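Local coordinates for protein Amuc_1100 (Akkermansia muciniphila, PDB 6KNY), which is of unknown function but is a membrane protein, probably held there by a transmembrane helix absent from the crystallised form, at residues Ile206-Glu211 and Val265-Ser270; Leu139-Lys144 and Ala178-Arg183; Thr68-Phe73 and Pro112-Ala117. All coordinates share one frame; numbering follows the deposited sequence.

Contact 1 (Ile206-Glu211 and Val265-Ser270)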
loop_
_atom_site.group_PDB
_atom_site.type_symbol
_atom_site.label_atom_id
_atom_site.label_comp_id
_atom_site.label_asym_id
_atom_site.label_seq_id
_atom_site.Cartn_x
_atom_site.Cartn_y
_atom_site.Cartn_z
ATOM N N ILE A 206 4.005 14.083 -5.105
ATOM C CA ILE A 206 5.234 13.315 -5.296
ATOM C C ILE A 206 6.420 14.274 -5.283
ATOM O O ILE A 206 6.309 15.414 -5.742
ATOM C CB ILE A 206 5.204 12.484 -6.596
ATOM C CG1 ILE A 206 6.454 11.579 -6.668
ATOM C CG2 ILE A 206 5.068 13.380 -7.845
ATOM C CD1 ILE A 206 6.344 10.474 -7.709
ATOM N N ARG A 207 7.542 13.825 -4.711
ATOM C CA ARG A 207 8.823 14.511 -4.827
ATOM C C ARG A 207 9.826 13.532 -5.423
ATOM O O ARG A 207 9.905 12.370 -4.992
ATOM C CB ARG A 207 9.311 15.058 -3.473
ATOM C CG ARG A 207 10.530 16.030 -3.575
ATOM C CD ARG A 207 10.970 16.643 -2.214
ATOM N NE ARG A 207 9.852 17.091 -1.374
ATOM C CZ ARG A 207 9.753 18.308 -0.833
ATOM N NH1 ARG A 207 8.700 18.630 -0.087
ATOM N NH2 ARG A 207 10.705 19.208 -1.036
ATOM N N ILE A 208 10.556 13.999 -6.437
ATOM C CA ILE A 208 11.608 13.247 -7.121
ATOM C C ILE A 208 12.877 14.090 -7.050
ATOM O O ILE A 208 12.861 15.269 -7.427
ATOM C CB ILE A 208 11.229 12.948 -8.580
ATOM C CG1 ILE A 208 9.833 12.295 -8.654
ATOM C CG2 ILE A 208 12.276 12.057 -9.246
ATOM C CD1 ILE A 208 9.304 12.155 -10.069
ATOM N N ARG A 209 13.973 13.501 -6.575
ATOM C CA ARG A 209 15.175 14.277 -6.305
ATOM C C ARG A 209 16.411 13.476 -6.698
ATOM O O ARG A 209 16.574 12.333 -6.259
ATOM C CB ARG A 209 15.232 14.660 -4.820
ATOM C CG ARG A 209 16.393 15.551 -4.446
ATOM C CD ARG A 209 15.927 16.739 -3.627
ATOM N NE ARG A 209 16.613 17.973 -4.012
ATOM C CZ ARG A 209 16.150 19.190 -3.735
ATOM N NH1 ARG A 209 15.006 19.317 -3.085
ATOM N NH2 ARG A 209 16.820 20.271 -4.112
ATOM N N ASN A 210 17.256 14.055 -7.553
ATOM C CA ASN A 210 18.608 13.524 -7.729
ATOM C C ASN A 210 19.357 13.561 -6.406
ATOM O O ASN A 210 19.331 14.568 -5.696
ATOM C CB ASN A 210 19.385 14.339 -8.761
ATOM C CG ASN A 210 18.881 14.148 -10.160
ATOM O OD1 ASN A 210 18.241 13.145 -10.478
ATOM N ND2 ASN A 210 19.190 15.106 -11.017
ATOM N N GLU A 211 20.009 12.459 -6.056
ATOM C CA GLU A 211 20.922 12.535 -4.924
ATOM C C GLU A 211 22.259 13.136 -5.347
ATOM O O GLU A 211 23.041 13.562 -4.489
ATOM C CB GLU A 211 21.074 11.148 -4.283
ATOM C CG GLU A 211 19.713 10.410 -4.198
ATOM C CD GLU A 211 19.401 9.774 -2.846
ATOM O OE1 GLU A 211 19.595 10.438 -1.806
ATOM O OE2 GLU A 211 18.916 8.621 -2.828
ATOM N N VAL A 265 18.168 8.145 -7.602
ATOM C CA VAL A 265 17.042 9.071 -7.576
ATOM C C VAL A 265 16.160 8.709 -6.386
ATOM O O VAL A 265 15.840 7.532 -6.177
ATOM C CB VAL A 265 16.257 9.010 -8.896
ATOM C CG1 VAL A 265 15.016 9.890 -8.824
ATOM C CG2 VAL A 265 17.166 9.398 -10.069
ATOM N N PHE A 266 15.793 9.706 -5.595
ATOM C CA PHE A 266 14.970 9.496 -4.412
ATOM C C PHE A 266 13.545 9.947 -4.702
ATOM O O PHE A 266 13.340 11.040 -5.247
ATOM C CB PHE A 266 15.563 10.253 -3.229
ATOM C CG PHE A 266 14.614 10.461 -2.074
ATOM C CD1 PHE A 266 13.780 11.580 -2.020
ATOM C CD2 PHE A 266 14.578 9.555 -1.021
ATOM C CE1 PHE A 266 12.918 11.777 -0.946
ATOM C CE2 PHE A 266 13.725 9.745 0.061
ATOM C CZ PHE A 266 12.895 10.856 0.101
ATOM N N VAL A 267 12.593 9.105 -4.359
ATOM C CA VAL A 267 11.188 9.365 -4.547
ATOM C C VAL A 267 10.404 9.237 -3.273
ATOM O O VAL A 267 10.582 8.338 -2.532
ATOM C CB VAL A 267 10.542 8.396 -5.536
ATOM C CG1 VAL A 267 9.072 8.698 -5.727
ATOM C CG2 VAL A 267 11.238 8.437 -6.858
ATOM N N GLN A 268 9.510 10.170 -3.074
ATOM C CA GLN A 268 8.594 10.157 -1.985
ATOM C C GLN A 268 7.253 10.546 -2.545
ATOM O O GLN A 268 7.085 11.612 -3.087
ATOM C CB GLN A 268 9.003 11.050 -0.856
ATOM C CG GLN A 268 8.196 10.717 0.366
ATOM C CD GLN A 268 8.693 11.371 1.623
ATOM O OE1 GLN A 268 9.529 10.825 2.342
ATOM N NE2 GLN A 268 8.173 12.547 1.903
ATOM N N VAL A 269 6.315 9.632 -2.433
ATOM C CA VAL A 269 4.981 9.829 -2.947
ATOM C C VAL A 269 3.888 9.666 -1.901
ATOM O O VAL A 269 3.965 8.802 -1.071
ATOM C CB VAL A 269 4.713 8.923 -4.164
ATOM C CG1 VAL A 269 4.831 7.473 -3.802
ATOM C CG2 VAL A 269 3.344 9.180 -4.720
ATOM N N SER A 270 2.931 10.584 -1.988
ATOM C CA SER A 270 1.758 10.585 -1.126
ATOM C C SER A 270 0.598 10.017 -1.929
ATOM O O SER A 270 0.277 10.532 -3.006
ATOM C CB SER A 270 1.455 12.006 -0.653
ATOM O OG SER A 270 0.356 12.040 0.224
#
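Backbone groups do most of the joining between I206-E211 and V265-S270. R207 N gives its hydrogen to Q268 O at 2.8 Å, nearly along the C=O axis, and Q268 N returns a bond in the plane of the R207 carbonyl. At the next hydrogen-bonded pair, F266 N meets R209 O at 2.8 Å in an almost straight bond (178°), whereas the bond from R209 N to F266 O is more bent (147°). Between these pairs CA-H groups turn to the same oxygens: V267 CA lies 3.3 Å from R207 O, and I208 CA 3.4 Å from F266 O. The alternation of hydrogen-bonded and non-hydrogen-bonded pairs is that of regular antiparallel sheet, here adding the outermost strand 201-210 to strand 265-276, whose other side is bonded to strand 170-181 through V265 with G181 and V267 with F179. On the face carrying I206, I208, V265, V267 and V269, branched apolar residues suit both the extended backbone and the helix packed there. I208 CG2, anti to the backbone N, crosses obliquely to V265 CG1 at 3.5 Å. I206 has CG1 anti to its own N, which carries CD1 to 3.8 Å from V267 CG1. Helix 183-194 packs against part of this layer, V186 on V265 and V267, M190 on I208, I193 on V269. The other face bears R207, R209 and Q268, long polar chains fit for a surface, with the F266 ring among them. R209 CB comes to the edge of this ring, 4.4 Å from F266 CD1. Past the strand, E211 bends at chi2, bringing OE2 to 3.8 Å from F266 CB with carboxylate and ring planes 61° apart. Q268 sends its OE1 to K144 NZ on the next-but-one strand.

Contact 2 (Leu139-Lys144 and Ala178-Arg183)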
loop_
_atom_site.group_PDB
_atom_site.type_symbol
_atom_site.label_atom_id
_atom_site.label_comp_id
_atom_site.label_asym_id
_atom_site.label_seq_id
_atom_site.Cartn_x
_atom_site.Cartn_y
_atom_site.Cartn_z
ATOM N N LEU A 139 14.597 -1.420 -7.775
ATOM C CA LEU A 139 14.972 -0.358 -6.851
ATOM C C LEU A 139 16.124 -0.820 -5.973
ATOM O O LEU A 139 16.402 -2.011 -5.852
ATOM C CB LEU A 139 13.789 0.023 -5.965
ATOM C CG LEU A 139 12.556 0.565 -6.687
ATOM C CD1 LEU A 139 11.354 0.561 -5.757
ATOM C CD2 LEU A 139 12.824 1.966 -7.251
ATOM N N SER A 140 16.771 0.128 -5.301
ATOM C CA SER A 140 17.862 -0.256 -4.419
ATOM C C SER A 140 17.494 -0.229 -2.943
ATOM O O SER A 140 18.124 -0.940 -2.151
ATOM C CB SER A 140 19.083 0.639 -4.661
ATOM O OG SER A 140 18.821 1.933 -4.169
ATOM N N LYS A 141 16.524 0.595 -2.542
ATOM C CA LYS A 141 16.119 0.659 -1.142
ATOM C C LYS A 141 14.657 1.057 -1.043
ATOM O O LYS A 141 14.186 1.900 -1.810
ATOM C CB LYS A 141 16.943 1.671 -0.326
ATOM C CG LYS A 141 18.373 1.889 -0.777
ATOM C CD LYS A 141 19.122 2.776 0.184
ATOM C CE LYS A 141 20.571 2.910 -0.253
ATOM N NZ LYS A 141 21.347 3.817 0.626
ATOM N N PHE A 142 13.958 0.445 -0.091
ATOM C CA PHE A 142 12.716 0.976 0.457
ATOM C C PHE A 142 13.082 1.775 1.702
ATOM O O PHE A 142 13.730 1.248 2.615
ATOM C CB PHE A 142 11.731 -0.137 0.821
ATOM C CG PHE A 142 11.117 -0.832 -0.361
ATOM C CD1 PHE A 142 10.196 -0.179 -1.164
ATOM C CD2 PHE A 142 11.437 -2.157 -0.652
ATOM C CE1 PHE A 142 9.611 -0.827 -2.254
ATOM C CE2 PHE A 142 10.860 -2.808 -1.734
ATOM C CZ PHE A 142 9.946 -2.147 -2.536
ATOM N N ILE A 143 12.702 3.045 1.733
ATOM C CA ILE A 143 13.097 3.936 2.813
ATOM C C ILE A 143 12.002 4.047 3.867
ATOM O O ILE A 143 12.284 4.066 5.067
ATOM C CB ILE A 143 13.474 5.321 2.237
ATOM C CG1 ILE A 143 14.687 5.195 1.321
ATOM C CG2 ILE A 143 13.745 6.339 3.377
ATOM C CD1 ILE A 143 15.004 6.456 0.526
ATOM N N LYS A 144 10.743 4.106 3.440
ATOM C CA LYS A 144 9.666 4.207 4.412
ATOM C C LYS A 144 8.348 3.810 3.755
ATOM O O LYS A 144 8.140 4.048 2.562
ATOM C CB LYS A 144 9.614 5.622 5.020
ATOM C CG LYS A 144 8.750 6.658 4.342
ATOM C CD LYS A 144 8.729 7.942 5.208
ATOM C CE LYS A 144 7.886 9.078 4.597
ATOM N NZ LYS A 144 8.252 10.454 5.103
ATOM N N ALA A 178 8.507 6.052 0.422
ATOM C CA ALA A 178 9.776 6.616 0.006
ATOM C C ALA A 178 10.661 5.462 -0.441
ATOM O O ALA A 178 10.726 4.423 0.234
ATOM C CB ALA A 178 10.431 7.398 1.149
ATOM N N PHE A 179 11.310 5.629 -1.587
ATOM C CA PHE A 179 12.230 4.620 -2.087
ATOM C C PHE A 179 13.281 5.328 -2.921
ATOM O O PHE A 179 13.204 6.541 -3.150
ATOM C CB PHE A 179 11.524 3.536 -2.910
ATOM C CG PHE A 179 10.647 4.074 -4.016
ATOM C CD1 PHE A 179 11.177 4.398 -5.252
ATOM C CD2 PHE A 179 9.285 4.240 -3.816
ATOM C CE1 PHE A 179 10.363 4.882 -6.276
ATOM C CE2 PHE A 179 8.463 4.717 -4.821
ATOM C CZ PHE A 179 9.004 5.044 -6.062
ATOM N N GLN A 180 14.270 4.557 -3.371
ATOM C CA GLN A 180 15.315 5.121 -4.205
ATOM C C GLN A 180 15.897 4.037 -5.094
ATOM O O GLN A 180 15.882 2.852 -4.754
ATOM C CB GLN A 180 16.413 5.794 -3.359
ATOM C CG GLN A 180 17.375 4.865 -2.669
ATOM C CD GLN A 180 18.720 5.551 -2.359
ATOM O OE1 GLN A 180 19.497 5.856 -3.265
ATOM N NE2 GLN A 180 18.982 5.799 -1.081
ATOM N N GLY A 181 16.403 4.462 -6.243
ATOM C CA GLY A 181 17.016 3.552 -7.190
ATOM C C GLY A 181 17.531 4.354 -8.358
ATOM O O GLY A 181 17.475 5.590 -8.358
ATOM N N ASP A 182 18.054 3.635 -9.354
ATOM C CA ASP A 182 18.509 4.312 -10.560
ATOM C C ASP A 182 17.298 4.887 -11.293
ATOM O O ASP A 182 16.148 4.536 -11.001
ATOM C CB ASP A 182 19.300 3.348 -11.448
ATOM C CG ASP A 182 18.409 2.373 -12.197
ATOM O OD1 ASP A 182 17.714 1.570 -11.541
ATOM O OD2 ASP A 182 18.378 2.430 -13.442
ATOM N N ARG A 183 17.566 5.795 -12.243
ATOM C CA ARG A 183 16.485 6.475 -12.960
ATOM C C ARG A 183 15.524 5.478 -13.599
ATOM O O ARG A 183 14.299 5.685 -13.593
ATOM C CB ARG A 183 17.066 7.421 -14.018
#
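Three donors converge on Q180 O: S140 N at 2.9 Å, K141 N, and S140 OG at 3.1 Å. The two amides lie in the carbonyl plane, while the hydroxyl comes from well above it, a place that a short serine with OG between its own N and carbonyl carbon can reach. A178 O takes two amides, I143 N at 2.8 Å and K144 N, but both from above its plane. Q180 N to K141 O and A178 N to K144 O complete the bonding. The extended Q180 side chain runs alongside K141, its NE2 3.3 Å from K141 CD, and Q264 NE2 holds both Q180 OE1 and S140 OG. An alanine in place of Q180 removes this flank and one of these acceptors, and would probably leave K141 and Q264 less firmly placed. L139 CD2 lies 3.6 Å from F179 CD1; helix 117-134 packs on F142 and helix 183-194 on F179. The small A178 methyl touches both I143 CB and K144 CG. Two residues facing one, S140 and K141 opposite Q180 and I143 and K144 opposite A178, make two classic beta bulges in the antiparallel part of the mixed sheet.

Contact 3 (Thr68-Phe73 and Pro112-Ala117)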
loop_
_atom_site.group_PDB
_atom_site.type_symbol
_atom_site.label_atom_id
_atom_site.label_comp_id
_atom_site.label_asym_id
_atom_site.label_seq_id
_atom_site.Cartn_x
_atom_site.Cartn_y
_atom_site.Cartn_z
ATOM N N THR A 68 -12.987 -10.448 9.488
ATOM C CA THR A 68 -11.577 -10.552 9.823
ATOM C C THR A 68 -11.439 -10.368 11.329
ATOM O O THR A 68 -11.984 -9.407 11.887
ATOM C CB THR A 68 -10.769 -9.489 9.050
ATOM O OG1 THR A 68 -11.110 -9.545 7.647
ATOM C CG2 THR A 68 -9.269 -9.703 9.219
ATOM N N THR A 69 -10.749 -11.295 11.990
ATOM C CA THR A 69 -10.487 -11.053 13.402
ATOM C C THR A 69 -9.191 -10.270 13.573
ATOM O O THR A 69 -8.335 -10.252 12.676
ATOM C CB THR A 69 -10.394 -12.374 14.176
ATOM O OG1 THR A 69 -9.178 -13.045 13.831
ATOM C CG2 THR A 69 -11.619 -13.304 13.915
ATOM N N PRO A 70 -9.012 -9.619 14.723
ATOM C CA PRO A 70 -7.741 -8.927 14.980
ATOM C C PRO A 70 -6.515 -9.816 14.915
ATOM O O PRO A 70 -5.482 -9.382 14.388
ATOM C CB PRO A 70 -7.949 -8.353 16.387
ATOM C CG PRO A 70 -9.388 -8.092 16.441
ATOM C CD PRO A 70 -10.027 -9.278 15.738
ATOM N N THR A 71 -6.570 -11.045 15.433
ATOM C CA THR A 71 -5.363 -11.864 15.361
ATOM C C THR A 71 -5.131 -12.391 13.956
ATOM O O THR A 71 -3.971 -12.508 13.537
ATOM C CB THR A 71 -5.406 -12.999 16.391
ATOM O OG1 THR A 71 -6.115 -14.118 15.856
ATOM C CG2 THR A 71 -6.093 -12.534 17.670
ATOM N N ALA A 72 -6.203 -12.647 13.193
ATOM C CA ALA A 72 -6.050 -12.996 11.775
ATOM C C ALA A 72 -5.408 -11.856 10.979
ATOM O O ALA A 72 -4.557 -12.096 10.112
ATOM C CB ALA A 72 -7.399 -13.369 11.159
ATOM N N PHE A 73 -5.805 -10.613 11.249
ATOM C CA PHE A 73 -5.104 -9.485 10.642
ATOM C C PHE A 73 -3.625 -9.507 11.009
ATOM O O PHE A 73 -2.749 -9.440 10.136
ATOM C CB PHE A 73 -5.719 -8.158 11.075
ATOM C CG PHE A 73 -4.880 -6.967 10.680
ATOM C CD1 PHE A 73 -4.924 -6.473 9.377
ATOM C CD2 PHE A 73 -4.009 -6.378 11.586
ATOM C CE1 PHE A 73 -4.138 -5.385 9.003
ATOM C CE2 PHE A 73 -3.224 -5.289 11.211
ATOM C CZ PHE A 73 -3.294 -4.797 9.917
ATOM N N PRO A 112 -5.309 -5.005 16.382
ATOM C CA PRO A 112 -6.243 -3.883 16.222
ATOM C C PRO A 112 -7.591 -4.200 16.844
ATOM O O PRO A 112 -7.900 -5.338 17.211
ATOM C CB PRO A 112 -6.362 -3.732 14.707
ATOM C CG PRO A 112 -6.089 -5.100 14.179
ATOM C CD PRO A 112 -5.036 -5.681 15.097
ATOM N N SER A 113 -8.408 -3.158 16.939
ATOM C CA SER A 113 -9.740 -3.312 17.492
ATOM C C SER A 113 -10.582 -4.209 16.605
ATOM O O SER A 113 -10.343 -4.347 15.401
ATOM C CB SER A 113 -10.415 -1.948 17.640
ATOM O OG SER A 113 -11.016 -1.577 16.415
ATOM N N VAL A 114 -11.572 -4.838 17.231
ATOM C CA VAL A 114 -12.445 -5.763 16.525
ATOM C C VAL A 114 -13.222 -5.031 15.435
ATOM O O VAL A 114 -13.488 -5.582 14.359
ATOM C CB VAL A 114 -13.368 -6.453 17.547
ATOM C CG1 VAL A 114 -14.630 -6.854 16.918
ATOM C CG2 VAL A 114 -12.676 -7.643 18.154
ATOM N N GLN A 115 -13.583 -3.776 15.692
ATOM C CA GLN A 115 -14.344 -3.020 14.699
ATOM C C GLN A 115 -13.501 -2.634 13.483
ATOM O O GLN A 115 -14.045 -2.469 12.386
ATOM C CB GLN A 115 -14.933 -1.767 15.352
ATOM C CG GLN A 115 -15.818 -2.047 16.558
ATOM C CD GLN A 115 -15.034 -2.222 17.865
ATOM O OE1 GLN A 115 -13.887 -2.678 17.870
ATOM N NE2 GLN A 115 -15.669 -1.875 18.983
ATOM N N ALA A 116 -12.177 -2.554 13.624
ATOM C CA ALA A 116 -11.329 -2.043 12.552
ATOM C C ALA A 116 -10.694 -3.128 11.689
ATOM O O ALA A 116 -10.217 -2.811 10.590
ATOM C CB ALA A 116 -10.211 -1.166 13.145
ATOM N N ALA A 117 -10.693 -4.393 12.151
ATOM C CA ALA A 117 -9.838 -5.419 11.550
ATOM C C ALA A 117 -10.113 -5.607 10.065
ATOM O O ALA A 117 -9.189 -5.854 9.279
ATOM C CB ALA A 117 -10.019 -6.749 12.276
HETATM O O HOH W 1 -13.107 -8.380 14.117
#
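Two helix beginnings meet here: the first turn of helix 70-91 packs against the loop that leads into helix 117-134. T69 is the N-cap of the former, its OG1 accepting from A72 N at 3.1 Å, and P70 follows in the first turn, where a proline costs nothing, since backbone nitrogens of the first turn have no helical acceptor and its missing N-H is not needed. The P70 ring is the main bump. Its CB presses to 3.1 Å from P112 O, CG lies close to the same oxygen, and V114 closes the hollow from another side, with CG2 3.7 Å from P70 CG. V114 can do this because CG2 stands anti to its carbonyl carbon, and the loop is bent into a turn there by the backbone bond from A116 N to S113 O. A second, smaller bump goes the other way. The A117 methyl points at the backbone of T68-P70, 3.3 Å from T68 O and 3.8 Å from T69 C, and alanine suits this place, since a single methyl already fills the distance. T68 CB and CG2 lie near the A117 carbonyl oxygen. The third fit is between F73 and P112. With CG anti to the backbone N (chi1 170°), the phenyl ring is placed so that its CD2 lies 3.6 Å from P112 CG, the two rings crossing obliquely. F104 meets F73 edge-to-face, while L120 and L124 of helix 117-134 also pack on it; Y107 and L120 press on P112, so that these apolar rings are buried. No direct hydrogen bond spans the two segments. A water takes that part, donating one hydrogen to T68 O at 2.7 Å and the other to V114 O at 2.8 Å.

Overall arrangement
From the N terminus, contact 3 comes first: it closes a loop of 38 residues, holding the rest of helix 70-91, strand 94-95 and helix 97-100, and brings the start of that first helix to the start of helix 117-134. Contact 2 then closes a 33-residue excursion that includes the far parts of strands 141-146 and 170-181, and contact 1 closes the 53, largely unmodelled, between strands 201-210 and 265-276. The three loops follow in series; none encloses or crosses another. Contacts 1 and 2, centres 9 Å apart, share one mixed sheet, where strands 170-181 and 265-276 are neighbours. Contact 3 lies on the opposite side of the chain's centre, its nearest atoms about 16 Å from contact 2.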